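Local coordinates for protein gamma-glutamyltranspeptidase (Streptomyces lincolnensis, PDB 6J3A) that probably cleaves or transfers gamma-glutamyl groups as an LmbA-like gamma-glutamyltranspeptidase of the N-terminal nucleophile (Ntn) hydrolase clan, at residues S556-R562 with V578-W584; A299-H303 with E570-H576; L117-H122 with S254-E258. One frame throughout, in Å; residues are numbered along the deposited sequence.

Interaction 1 (S556-R562 with V578-W584); sequences SVTVEAR and VTVGPPW
Two parallel strands of a beta-alpha-beta unit pair here in a three-stranded mixed sheet, 556-560 leading through helix 565-573 into 577-581. Backbone is extended over 556-560 and 578-581, the local axes 4.7 Å apart at closest approach and crossing at -30°; the chains turn at A561-R562 and at P583. The register sets V557 beside V578, T558 beside T579 and V559 beside V580, with CA-CA distances of 5.0, 4.8 and 5.3 Å. As usual for parallel pairing, alternate residues make the bonds: T579 N donates to V557 O (2.9 Å), V559 N to T579 O (3.2 Å) and G581 N to V559 O (2.8 Å). The four valines share one face, where V557 CG1 meets V578 CG2 at 3.8 Å; T558 and T579 occupy the other. Past the strands, A561 CB packs on P583 CG (4.1 Å). R562 (chi1 23°) lays its guanidinium flat on W584 (m rotamer), CZ 3.5 Å from the six-membered ring centroid in a cation-pi stack; R562 NH1 donates to P583 O (3.3 Å) and is salt-bridged to E560 OE2 (3.1 Å). W584 also stacks on F2 of the second subunit. E560 is also bridged to R608, and R562 NH2 bonds to D534 O. Helix 565-573 covers the valine face through L571 on V578, and strand 538-540 completes the sheet, antiparallel on the far edge of 556-560.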
loop_
_atom_site.group_PDB
_atom_site.type_symbol
_atom_site.label_atom_id
_atom_site.label_comp_id
_atom_site.label_asym_id
_atom_site.label_seq_id
_atom_site.Cartn_x
_atom_site.Cartn_y
_atom_site.Cartn_z
ATOM N N SER A 556 20.625 -2.996 -28.238
ATOM C CA SER A 556 19.414 -3.614 -27.697
ATOM C C SER A 556 18.783 -2.768 -26.612
ATOM O O SER A 556 19.423 -2.456 -25.608
ATOM C CB SER A 556 19.712 -4.993 -27.125
ATOM O OG SER A 556 18.510 -5.641 -26.748
ATOM N N VAL A 557 17.510 -2.435 -26.806
ATOM C CA VAL A 557 16.752 -1.652 -25.831
ATOM C C VAL A 557 15.379 -2.278 -25.553
ATOM O O VAL A 557 14.698 -2.756 -26.462
ATOM C CB VAL A 557 16.640 -0.179 -26.277
ATOM C CG1 VAL A 557 15.692 -0.021 -27.456
ATOM C CG2 VAL A 557 16.218 0.700 -25.115
ATOM N N THR A 558 14.986 -2.270 -24.284
ATOM C CA THR A 558 13.758 -2.936 -23.853
ATOM C C THR A 558 12.782 -1.939 -23.217
ATOM O O THR A 558 13.058 -1.396 -22.150
ATOM C CB THR A 558 14.076 -4.084 -22.879
ATOM O OG1 THR A 558 15.023 -4.971 -23.487
ATOM C CG2 THR A 558 12.814 -4.878 -22.502
ATOM N N VAL A 559 11.644 -1.723 -23.878
ATOM C CA VAL A 559 10.559 -0.874 -23.344
ATOM C C VAL A 559 9.374 -1.712 -22.859
ATOM O O VAL A 559 9.147 -2.820 -23.355
ATOM C CB VAL A 559 10.044 0.167 -24.373
ATOM C CG1 VAL A 559 11.170 1.100 -24.795
ATOM C CG2 VAL A 559 9.402 -0.489 -25.595
ATOM N N GLU A 560 8.619 -1.169 -21.903
ATOM C CA GLU A 560 7.373 -1.789 -21.454
ATOM C C GLU A 560 6.317 -1.641 -22.541
ATOM O O GLU A 560 6.326 -0.677 -23.304
ATOM C CB GLU A 560 6.872 -1.167 -20.151
ATOM C CG GLU A 560 7.735 -1.493 -18.949
ATOM C CD GLU A 560 7.177 -0.963 -17.641
ATOM O OE1 GLU A 560 6.998 -1.766 -16.707
ATOM O OE2 GLU A 560 6.925 0.253 -17.520
ATOM N N ALA A 561 5.398 -2.600 -22.589
ATOM C CA ALA A 561 4.330 -2.605 -23.590
ATOM C C ALA A 561 3.404 -1.398 -23.502
ATOM O O ALA A 561 2.740 -1.089 -24.485
ATOM C CB ALA A 561 3.510 -3.890 -23.499
ATOM N N ARG A 562 3.363 -0.726 -22.349
ATOM C CA ARG A 562 2.452 0.422 -22.134
ATOM C C ARG A 562 3.095 1.762 -22.460
ATOM O O ARG A 562 2.430 2.788 -22.354
ATOM C CB ARG A 562 1.789 0.442 -20.735
ATOM C CG ARG A 562 2.516 -0.312 -19.640
ATOM C CD ARG A 562 1.700 -0.440 -18.368
ATOM N NE ARG A 562 1.713 0.796 -17.616
ATOM C CZ ARG A 562 2.736 1.263 -16.900
ATOM N NH1 ARG A 562 3.893 0.612 -16.795
ATOM N NH2 ARG A 562 2.582 2.421 -16.279
ATOM N N VAL A 578 14.761 -2.971 -30.778
ATOM C CA VAL A 578 13.768 -2.811 -29.721
ATOM C C VAL A 578 13.045 -4.113 -29.393
ATOM O O VAL A 578 12.366 -4.690 -30.246
ATOM C CB VAL A 578 12.705 -1.769 -30.127
ATOM C CG1 VAL A 578 11.612 -1.634 -29.070
ATOM C CG2 VAL A 578 13.359 -0.418 -30.371
ATOM N N THR A 579 13.175 -4.545 -28.142
ATOM C CA THR A 579 12.367 -5.637 -27.603
ATOM C C THR A 579 11.227 -5.017 -26.775
ATOM O O THR A 579 11.472 -4.197 -25.885
ATOM C CB THR A 579 13.215 -6.601 -26.740
ATOM O OG1 THR A 579 14.418 -6.953 -27.433
ATOM C CG2 THR A 579 12.458 -7.873 -26.457
ATOM N N VAL A 580 9.989 -5.396 -27.088
ATOM C CA VAL A 580 8.799 -4.924 -26.353
ATOM C C VAL A 580 8.457 -5.899 -25.214
ATOM O O VAL A 580 7.816 -6.922 -25.436
ATOM C CB VAL A 580 7.574 -4.726 -27.292
ATOM C CG1 VAL A 580 6.387 -4.141 -26.538
ATOM C CG2 VAL A 580 7.924 -3.788 -28.436
ATOM N N GLY A 581 8.888 -5.559 -23.999
ATOM C CA GLY A 581 8.654 -6.388 -22.821
ATOM C C GLY A 581 7.241 -6.242 -22.286
ATOM O O GLY A 581 6.463 -5.424 -22.795
ATOM N N PRO A 582 6.896 -7.018 -21.239
ATOM C CA PRO A 582 5.529 -6.957 -20.733
ATOM C C PRO A 582 5.186 -5.606 -20.094
ATOM O O PRO A 582 6.088 -4.918 -19.601
ATOM C CB PRO A 582 5.474 -8.081 -19.682
ATOM C CG PRO A 582 6.683 -8.904 -19.911
ATOM C CD PRO A 582 7.711 -7.980 -20.483
ATOM N N PRO A 583 3.887 -5.249 -20.076
ATOM C CA PRO A 583 3.437 -3.921 -19.652
ATOM C C PRO A 583 3.979 -3.485 -18.293
ATOM O O PRO A 583 4.356 -2.330 -18.126
ATOM C CB PRO A 583 1.908 -4.066 -19.561
ATOM C CG PRO A 583 1.561 -5.364 -20.191
ATOM C CD PRO A 583 2.776 -6.220 -20.122
ATOM N N TRP A 584 4.007 -4.413 -17.341
ATOM C CA TRP A 584 4.409 -4.113 -15.966
ATOM C C TRP A 584 5.625 -4.941 -15.576
ATOM O O TRP A 584 5.517 -5.862 -14.766
ATOM C CB TRP A 584 3.231 -4.390 -15.023
ATOM C CG TRP A 584 2.064 -3.483 -15.259
ATOM C CD1 TRP A 584 0.952 -3.761 -15.989
ATOM C CD2 TRP A 584 1.905 -2.140 -14.774
ATOM N NE1 TRP A 584 0.096 -2.679 -15.983
ATOM C CE2 TRP A 584 0.657 -1.671 -15.246
ATOM C CE3 TRP A 584 2.696 -1.292 -13.988
ATOM C CZ2 TRP A 584 0.176 -0.395 -14.957
ATOM C CZ3 TRP A 584 2.223 -0.020 -13.699
ATOM C CH2 TRP A 584 0.969 0.417 -14.179
#

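Interaction 2 (A299-H303 with E570-H576); sequences ADYVH and ELRRRGH
The first turn of helix 299-319 meets the C-terminal end of helix 565-573 through a small apolar patch flanked by polar pairs. Helical backbone runs through 299-303 and through 570-573; R574 is the first residue to leave it, and G575, at phi/psi 86/11, is the C-prime residue of a Schellman motif, with H576 N bonded to L571 O (3.0 Å) and G575 N to R572 O (3.0 Å). The nearest CA pairs are A299 with E570 (6.5 Å) and H303 with L571 (6.9 Å). A299 CB touches E570 CB (3.8 Å) and V302 CG1 touches L571 CD1 (3.9 Å). R574, with chi1 m and chi2 t, reaches back over H303: its guanidinium lies flat on the imidazole, centres 4.2 Å apart and planes at 18°. Its NH1 donates to D300 OD1 at 2.7 Å in a salt bridge, and NE makes a weak bond to D346 O. E570 OE2 pairs with R573 NH1 (2.6 Å) and E570 OE1 makes a long salt bridge to R574 NH1 (3.7 Å), so D300, E570, R573 and R574 form one charged network. H303, in the t rotamer, has both ring nitrogens engaged, NE2 with G345 O and ND1 with H576 NE2 at 3.2 Å; these two rings meet rim to rim with planes at 90°. The G575 carbonyl is used as well, its O accepting from H350 NE2. Around this junction, H576 rests on V306, E307 and K310 of helix 299-319, Y301 touches L515 and L519 of helix 506-519, and L571 packs against V578 of strand 577-581.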
loop_
_atom_site.group_PDB
_atom_site.type_symbol
_atom_site.label_atom_id
_atom_site.label_comp_id
_atom_site.label_asym_id
_atom_site.label_seq_id
_atom_site.Cartn_x
_atom_site.Cartn_y
_atom_site.Cartn_z
ATOM N N ALA A 299 9.734 10.677 -27.826
ATOM C CA ALA A 299 10.689 9.805 -28.505
ATOM C C ALA A 299 12.120 10.363 -28.386
ATOM O O ALA A 299 13.031 9.664 -27.928
ATOM C CB ALA A 299 10.288 9.640 -29.969
ATOM N N ASP A 300 12.285 11.631 -28.768
ATOM C CA ASP A 300 13.565 12.361 -28.651
ATOM C C ASP A 300 14.154 12.310 -27.227
ATOM O O ASP A 300 15.367 12.194 -27.063
ATOM C CB ASP A 300 13.406 13.839 -29.080
ATOM C CG ASP A 300 13.023 14.002 -30.561
ATOM O OD1 ASP A 300 13.228 13.056 -31.347
ATOM O OD2 ASP A 300 12.510 15.086 -30.935
ATOM N N TYR A 301 13.291 12.406 -26.214
ATOM C CA TYR A 301 13.682 12.302 -24.796
ATOM C C TYR A 301 14.237 10.927 -24.453
ATOM O O TYR A 301 15.257 10.816 -23.795
ATOM C CB TYR A 301 12.469 12.604 -23.918
ATOM C CG TYR A 301 12.622 12.421 -22.406
ATOM C CD1 TYR A 301 13.176 13.423 -21.605
ATOM C CD2 TYR A 301 12.154 11.267 -21.772
ATOM C CE1 TYR A 301 13.276 13.272 -20.228
ATOM C CE2 TYR A 301 12.254 11.109 -20.395
ATOM C CZ TYR A 301 12.814 12.113 -19.629
ATOM O OH TYR A 301 12.913 11.946 -18.263
ATOM N N VAL A 302 13.550 9.884 -24.896
ATOM C CA VAL A 302 13.999 8.508 -24.673
ATOM C C VAL A 302 15.324 8.245 -25.379
ATOM O O VAL A 302 16.308 7.893 -24.723
ATOM C CB VAL A 302 12.932 7.491 -25.145
ATOM C CG1 VAL A 302 13.470 6.061 -25.161
ATOM C CG2 VAL A 302 11.721 7.568 -24.244
ATOM N N HIS A 303 15.322 8.412 -26.706
ATOM C CA HIS A 303 16.527 8.286 -27.554
ATOM C C HIS A 303 17.752 8.958 -26.934
ATOM O O HIS A 303 18.800 8.337 -26.778
ATOM C CB HIS A 303 16.289 8.883 -28.956
ATOM C CG HIS A 303 17.510 8.878 -29.825
ATOM N ND1 HIS A 303 17.910 7.767 -30.535
ATOM C CD2 HIS A 303 18.439 9.833 -30.068
ATOM C CE1 HIS A 303 19.028 8.040 -31.184
ATOM N NE2 HIS A 303 19.371 9.287 -30.916
ATOM N N GLU A 570 9.498 4.909 -33.485
ATOM C CA GLU A 570 10.525 5.947 -33.701
ATOM C C GLU A 570 11.942 5.449 -33.457
ATOM O O GLU A 570 12.855 5.778 -34.211
ATOM C CB GLU A 570 10.277 7.188 -32.830
ATOM C CG GLU A 570 9.530 8.299 -33.541
ATOM C CD GLU A 570 10.359 8.935 -34.645
ATOM O OE1 GLU A 570 11.223 9.782 -34.324
ATOM O OE2 GLU A 570 10.147 8.583 -35.826
ATOM N N LEU A 571 12.112 4.666 -32.400
ATOM C CA LEU A 571 13.407 4.094 -32.059
ATOM C C LEU A 571 13.900 3.070 -33.090
ATOM O O LEU A 571 15.084 3.079 -33.423
ATOM C CB LEU A 571 13.358 3.476 -30.658
ATOM C CG LEU A 571 13.019 4.449 -29.520
ATOM C CD1 LEU A 571 12.857 3.737 -28.190
ATOM C CD2 LEU A 571 14.068 5.529 -29.386
ATOM N N ARG A 572 13.015 2.218 -33.615
ATOM C CA ARG A 572 13.444 1.213 -34.620
ATOM C C ARG A 572 13.924 1.946 -35.862
ATOM O O ARG A 572 14.915 1.557 -36.484
ATOM C CB ARG A 572 12.367 0.197 -35.063
ATOM C CG ARG A 572 11.157 -0.020 -34.181
ATOM C CD ARG A 572 10.335 -1.210 -34.656
ATOM N NE ARG A 572 10.373 -2.302 -33.684
ATOM C CZ ARG A 572 9.481 -2.497 -32.709
ATOM N NH1 ARG A 572 9.630 -3.530 -31.876
ATOM N NH2 ARG A 572 8.436 -1.678 -32.553
ATOM N N ARG A 573 13.195 3.003 -36.200
ATOM C CA ARG A 573 13.532 3.901 -37.301
ATOM C C ARG A 573 14.936 4.510 -37.154
ATOM O O ARG A 573 15.671 4.675 -38.133
ATOM C CB ARG A 573 12.500 5.024 -37.360
ATOM C CG ARG A 573 12.215 5.542 -38.750
ATOM C CD ARG A 573 11.842 7.009 -38.667
ATOM N NE ARG A 573 13.017 7.839 -38.407
ATOM C CZ ARG A 573 13.008 9.065 -37.875
ATOM N NH1 ARG A 573 11.879 9.665 -37.508
ATOM N NH2 ARG A 573 14.159 9.700 -37.702
ATOM N N ARG A 574 15.287 4.830 -35.914
ATOM C CA ARG A 574 16.607 5.352 -35.554
ATOM C C ARG A 574 17.649 4.262 -35.247
ATOM O O ARG A 574 18.694 4.544 -34.654
ATOM C CB ARG A 574 16.455 6.316 -34.373
ATOM C CG ARG A 574 15.535 7.483 -34.698
ATOM C CD ARG A 574 15.113 8.286 -33.482
ATOM N NE ARG A 574 15.938 9.485 -33.328
ATOM C CZ ARG A 574 15.524 10.665 -32.860
ATOM N NH1 ARG A 574 14.264 10.861 -32.468
ATOM N NH2 ARG A 574 16.389 11.676 -32.787
ATOM N N GLY A 575 17.362 3.027 -35.654
ATOM C CA GLY A 575 18.329 1.930 -35.641
ATOM C C GLY A 575 18.458 1.165 -34.343
ATOM O O GLY A 575 19.388 0.371 -34.188
ATOM N N HIS A 576 17.544 1.393 -33.405
ATOM C CA HIS A 576 17.497 0.599 -32.179
ATOM C C HIS A 576 16.967 -0.793 -32.476
ATOM O O HIS A 576 16.068 -0.953 -33.303
ATOM C CB HIS A 576 16.582 1.246 -31.147
ATOM C CG HIS A 576 17.090 2.554 -30.625
ATOM N ND1 HIS A 576 17.887 2.642 -29.504
ATOM C CD2 HIS A 576 16.910 3.824 -31.061
ATOM C CE1 HIS A 576 18.183 3.909 -29.278
ATOM N NE2 HIS A 576 17.605 4.646 -30.209
#

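Interaction 3 (L117-H122 with S254-E258); sequences LLLRDH and SATYE
The C-terminal end of helix 111-122 rests against the start of strand 256-265 in helix-on-sheet packing; the strand belongs to the large antiparallel sheet, as expected in the core of an alpha-beta-beta-alpha Ntn-hydrolase fold. Within 117-122 the helical bonds D121 N to L117 O and H122 N to L118 O (2.9 Å each) hold L117, D121 and H122 on the side facing the strand. The short helix and strand axes make an angle of 68° and come no nearer than 11.2 Å; side chains fill the gap. Along the second segment, S254 comes first, in extended backbone, its side chain lying on D113 and R213 rather than on 117-122. A255 follows, with its CA 7.3 Å from that of L117; L117 CD1 packs on A255 CB at 4.0 Å and lies 3.3 Å from A255 O, while A255 N bonds to D113 OD2. T256 opens the strand with its side chain turned away from the helix and its backbone bonded to C76. Y257, chi1 m, has its CA-CB bond toward the helix and gives the largest covered area: CE2 lies 4.3 Å from L117 CD1, OH is 3.4 Å from H122 CD2, and L75 of strand 73-77 touches the side chain. E258 is out of reach of 117-122; its carboxylate forms a salt bridge with R478 and a hydrogen bond with W276. A hydrogen bond joins the segments at D121, whose carboxylate oxygens divide their partners: OD1 accepts from R120 NE at 3.0 Å, and OD2 receives the Y257 OH hydrogen at 2.8 Å.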
loop_
_atom_site.group_PDB
_atom_site.type_symbol
_atom_site.label_atom_id
_atom_site.label_comp_id
_atom_site.label_asym_id
_atom_site.label_seq_id
_atom_site.Cartn_x
_atom_site.Cartn_y
_atom_site.Cartn_z
ATOM N N LEU A 117 27.183 -1.542 12.126
ATOM C CA LEU A 117 27.758 -0.201 12.238
ATOM C C LEU A 117 26.667 0.854 12.269
ATOM O O LEU A 117 26.693 1.758 13.106
ATOM C CB LEU A 117 28.723 0.115 11.085
ATOM C CG LEU A 117 30.230 0.108 11.369
ATOM C CD1 LEU A 117 30.960 0.685 10.170
ATOM C CD2 LEU A 117 30.644 0.888 12.609
ATOM N N LEU A 118 25.717 0.729 11.346
ATOM C CA LEU A 118 24.582 1.640 11.285
ATOM C C LEU A 118 23.838 1.687 12.615
ATOM O O LEU A 118 23.639 2.753 13.188
ATOM C CB LEU A 118 23.632 1.244 10.156
ATOM C CG LEU A 118 22.599 2.320 9.788
ATOM C CD1 LEU A 118 23.225 3.559 9.160
ATOM C CD2 LEU A 118 21.571 1.739 8.839
ATOM N N LEU A 119 23.457 0.521 13.106
ATOM C CA LEU A 119 22.785 0.416 14.389
ATOM C C LEU A 119 23.607 1.046 15.521
ATOM O O LEU A 119 23.076 1.777 16.339
ATOM C CB LEU A 119 22.467 -1.052 14.710
ATOM C CG LEU A 119 21.411 -1.347 15.786
ATOM C CD1 LEU A 119 20.069 -0.706 15.462
ATOM C CD2 LEU A 119 21.225 -2.846 15.960
ATOM N N ARG A 120 24.904 0.793 15.538
ATOM C CA ARG A 120 25.760 1.250 16.630
ATOM C C ARG A 120 25.940 2.765 16.641
ATOM O O ARG A 120 25.876 3.391 17.705
ATOM C CB ARG A 120 27.126 0.574 16.543
ATOM C CG ARG A 120 28.020 0.823 17.753
ATOM C CD ARG A 120 29.470 0.508 17.463
ATOM N NE ARG A 120 30.009 1.358 16.399
ATOM C CZ ARG A 120 31.292 1.451 16.055
ATOM N NH1 ARG A 120 32.231 0.746 16.682
ATOM N NH2 ARG A 120 31.641 2.269 15.066
ATOM N N ASP A 121 26.186 3.334 15.463
ATOM C CA ASP A 121 26.488 4.765 15.323
ATOM C C ASP A 121 25.244 5.652 15.239
ATOM O O ASP A 121 25.203 6.706 15.874
ATOM C CB ASP A 121 27.389 5.013 14.099
ATOM C CG ASP A 121 28.803 4.471 14.284
ATOM O OD1 ASP A 121 29.143 3.988 15.380
ATOM O OD2 ASP A 121 29.590 4.529 13.323
ATOM N N HIS A 122 24.243 5.228 14.469
ATOM C CA HIS A 122 23.068 6.073 14.174
ATOM C C HIS A 122 21.714 5.587 14.699
ATOM O O HIS A 122 20.726 6.313 14.613
ATOM C CB HIS A 122 22.990 6.292 12.669
ATOM C CG HIS A 122 24.226 6.905 12.102
ATOM N ND1 HIS A 122 24.421 8.267 12.055
ATOM C CD2 HIS A 122 25.353 6.344 11.602
ATOM C CE1 HIS A 122 25.607 8.521 11.530
ATOM N NE2 HIS A 122 26.191 7.371 11.245
ATOM N N SER A 254 36.108 -4.821 8.005
ATOM C CA SER A 254 35.021 -4.065 8.603
ATOM C C SER A 254 34.387 -3.234 7.513
ATOM O O SER A 254 35.035 -2.870 6.525
ATOM C CB SER A 254 35.545 -3.111 9.677
ATOM O OG SER A 254 35.997 -3.815 10.815
ATOM N N ALA A 255 33.118 -2.910 7.710
ATOM C CA ALA A 255 32.455 -1.919 6.882
ATOM C C ALA A 255 33.060 -0.555 7.211
ATOM O O ALA A 255 33.490 -0.310 8.350
ATOM C CB ALA A 255 30.968 -1.930 7.156
ATOM N N THR A 256 33.117 0.310 6.205
ATOM C CA THR A 256 33.707 1.644 6.349
ATOM C C THR A 256 32.758 2.726 5.871
ATOM O O THR A 256 31.810 2.437 5.138
ATOM C CB THR A 256 35.006 1.774 5.542
ATOM O OG1 THR A 256 34.772 1.359 4.192
ATOM C CG2 THR A 256 36.085 0.916 6.154
ATOM N N TYR A 257 33.048 3.966 6.275
ATOM C CA TYR A 257 32.286 5.154 5.870
ATOM C C TYR A 257 33.010 5.916 4.761
ATOM O O TYR A 257 34.231 5.878 4.678
ATOM C CB TYR A 257 32.083 6.097 7.050
ATOM C CG TYR A 257 31.038 5.676 8.064
ATOM C CD1 TYR A 257 29.670 5.716 7.764
ATOM C CD2 TYR A 257 31.413 5.284 9.353
ATOM C CE1 TYR A 257 28.714 5.353 8.713
ATOM C CE2 TYR A 257 30.466 4.920 10.303
ATOM C CZ TYR A 257 29.120 4.960 9.985
ATOM O OH TYR A 257 28.180 4.598 10.924
ATOM N N GLU A 258 32.249 6.617 3.921
ATOM C CA GLU A 258 32.802 7.407 2.812
ATOM C C GLU A 258 31.965 8.627 2.497
ATOM O O GLU A 258 30.783 8.687 2.821
ATOM C CB GLU A 258 32.893 6.568 1.550
ATOM C CG GLU A 258 34.010 5.565 1.617
ATOM C CD GLU A 258 34.026 4.613 0.457
ATOM O OE1 GLU A 258 33.373 4.892 -0.579
ATOM O OE2 GLU A 258 34.725 3.586 0.599
#

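In the fold
Interactions 1 and 2 are neighbours, their centres 13 Å apart, because helix 565-573 connects the two strands of interaction 1 and also supplies the second segment of interaction 2. They touch directly: V578 CG2 lies 3.9 Å from L571 CB, and V557 CG1 lies 4.0 Å from H576 CB. Helix 565-573 is thus packed between its own strands and helix 299-319. Interaction 3 is remote, on the opposite side of the chain's centre, about 40 Å from interaction 1 and 44 Å from interaction 2 between centres. It involves the large antiparallel sheet, whereas interaction 1 belongs to the small mixed one.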